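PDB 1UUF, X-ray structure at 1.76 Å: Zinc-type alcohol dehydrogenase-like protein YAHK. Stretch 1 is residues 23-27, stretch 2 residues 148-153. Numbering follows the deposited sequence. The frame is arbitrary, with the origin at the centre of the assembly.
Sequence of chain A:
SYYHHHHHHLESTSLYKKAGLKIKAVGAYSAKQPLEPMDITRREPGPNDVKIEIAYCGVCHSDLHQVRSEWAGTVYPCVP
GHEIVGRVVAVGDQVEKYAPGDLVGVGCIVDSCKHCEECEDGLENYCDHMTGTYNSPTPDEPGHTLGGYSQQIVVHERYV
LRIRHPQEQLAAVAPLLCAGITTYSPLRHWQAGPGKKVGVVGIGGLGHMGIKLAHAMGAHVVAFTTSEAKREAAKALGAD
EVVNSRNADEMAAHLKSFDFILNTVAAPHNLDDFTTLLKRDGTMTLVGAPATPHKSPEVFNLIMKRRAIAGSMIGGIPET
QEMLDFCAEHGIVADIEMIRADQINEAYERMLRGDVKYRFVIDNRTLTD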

# COMPACT_ATOMS: atom_id res chain seq x y z
N ILE A 23 -3.92 37.28 26.72
CA ILE A 23 -4.58 36.41 25.70
C ILE A 23 -5.25 35.20 26.35
O ILE A 23 -4.59 34.30 26.87
CB ILE A 23 -3.56 35.93 24.65
CG1 ILE A 23 -2.98 37.14 23.93
CG2 ILE A 23 -4.23 34.97 23.66
CD1 ILE A 23 -1.82 36.83 23.03
N LYS A 24 -6.58 35.19 26.33
CA LYS A 24 -7.35 34.11 26.92
C LYS A 24 -7.36 32.86 26.06
O LYS A 24 -7.31 32.93 24.83
CB LYS A 24 -8.78 34.56 27.20
CG LYS A 24 -8.87 35.65 28.26
CD LYS A 24 -10.32 36.03 28.54
CE LYS A 24 -10.39 37.07 29.65
NZ LYS A 24 -9.61 38.29 29.31
N ALA A 25 -7.43 31.71 26.73
CA ALA A 25 -7.45 30.43 26.05
C ALA A 25 -8.05 29.38 26.97
O ALA A 25 -8.40 29.67 28.12
CB ALA A 25 -6.03 30.02 25.65
N VAL A 26 -8.17 28.17 26.46
CA VAL A 26 -8.69 27.05 27.22
C VAL A 26 -7.72 25.89 27.01
O VAL A 26 -7.41 25.54 25.87
CB VAL A 26 -10.10 26.65 26.75
CG1 VAL A 26 -10.50 25.30 27.34
CG2 VAL A 26 -11.10 27.72 27.17
N GLY A 27 -7.25 25.31 28.10
CA GLY A 27 -6.32 24.20 28.00
C GLY A 27 -6.34 23.33 29.24
O GLY A 27 -7.13 23.57 30.16
N GLY A 148 -5.15 26.66 18.82
CA GLY A 148 -6.25 27.56 18.52
C GLY A 148 -7.38 27.77 19.52
O GLY A 148 -8.30 28.53 19.23
N TYR A 149 -7.34 27.09 20.66
CA TYR A 149 -8.38 27.31 21.68
C TYR A 149 -7.95 28.58 22.39
O TYR A 149 -7.80 28.60 23.62
CB TYR A 149 -8.41 26.17 22.70
CG TYR A 149 -8.97 24.85 22.23
CD1 TYR A 149 -9.30 24.62 20.89
CD2 TYR A 149 -9.12 23.80 23.13
CE1 TYR A 149 -9.77 23.36 20.48
CE2 TYR A 149 -9.57 22.56 22.73
CZ TYR A 149 -9.90 22.34 21.41
OH TYR A 149 -10.32 21.08 21.03
N SER A 150 -7.72 29.64 21.62
CA SER A 150 -7.27 30.90 22.17
C SER A 150 -7.77 32.08 21.34
O SER A 150 -8.36 31.90 20.27
CB SER A 150 -5.74 30.91 22.21
OG SER A 150 -5.20 30.63 20.93
N GLN A 151 -7.53 33.29 21.83
CA GLN A 151 -7.97 34.51 21.16
C GLN A 151 -7.10 34.94 19.98
O GLN A 151 -7.60 35.55 19.04
CB GLN A 151 -8.05 35.67 22.15
CG GLN A 151 -9.00 35.48 23.30
CD GLN A 151 -9.04 36.70 24.19
OE1 GLN A 151 -8.02 37.13 24.72
NE2 GLN A 151 -10.23 37.27 24.36
N GLN A 152 -5.81 34.66 20.06
CA GLN A 152 -4.87 35.05 19.02
C GLN A 152 -3.76 34.03 18.80
O GLN A 152 -3.48 33.21 19.67
CB GLN A 152 -4.22 36.40 19.37
CG GLN A 152 -5.15 37.60 19.33
CD GLN A 152 -4.48 38.89 19.77
OE1 GLN A 152 -5.05 39.98 19.65
NE2 GLN A 152 -3.26 38.78 20.31
N ILE A 153 -3.14 34.08 17.62
CA ILE A 153 -2.04 33.19 17.30
C ILE A 153 -1.15 33.95 16.31
O ILE A 153 -1.64 34.78 15.55
CB ILE A 153 -2.54 31.84 16.70
CG1 ILE A 153 -1.38 30.84 16.61
CG2 ILE A 153 -3.16 32.08 15.33
CD1 ILE A 153 -1.81 29.41 16.30

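The side chain of Gln151 takes a place that a strand backbone would otherwise fill: its OE1 accepts a hydrogen bond from the backbone N of Lys24 (2.9 Å, N-H...O angle 167°), the straightest of the three hydrogen bonds that join the two segments. The same residue answers with its main chain, Gln151 N donating to Lys24 O at 3.0 Å, though at a more bent 138°. Gln151 thus holds both the N and the O of Lys24, one through its side-chain amide and one through its backbone. Its CB points toward the first stretch, and the m, t course of chi1 and chi2, followed by chi3 of -57°, brings the amide oxygen back to the strand, where OE1 also lies 3.6 Å from Ile23 CA.

Two residues further along the strand, Val26 N donates to Tyr149 O (2.9 Å, 150°). Together with the bond from Gln151 N to Lys24 O, it frames Ala25 and Ser150, whose CA atoms are 3.9 Å apart and which form a single beta bridge. The segments run nearly antiparallel, their end-to-end directions 171° apart, but the pairing does not extend into a longer ladder. At the bridge the backbones are packed tightly: Ser150 CA approaches Lys24 O at 3.3 Å in a CA-H...O contact, bent to 127° at the hydrogen. Small side chains accompany this closeness, with Ala25 CB 3.6 Å from Ser150 CB and only 3.0 Å from Tyr149 O, the oxygen that also receives the Val26 bond.

Tyr149 directs its CB toward the strand, where it meets Val26 CB at 4.4 Å, a loose apolar contact. Val26 O sits at the edge of the tyrosine ring, near its plane, and has no hydrogen-bonding partner in the model although the contact buries it. The phenol itself is satisfied, since Tyr149 OH is hydrogen-bonded elsewhere in the structure.

At the other end, Ile23 adds side-chain packing beside the polar bonds. Its CG2 lies 4.2 Å from Gln151 CB, and its side chain, in the m, t rotamer, also borders Gln152. Lys24 contributes mainly its backbone: the side chain starts sideways, its CB 3.7 Å from Gln151 OE1, and its end then leads away from the second stretch. Gln152 N, also buried here, finds no partner. In all, 381 Å² is buried over both sides, a modest area in which hydrogen bonds to the main chain of the first stretch are the prominent feature.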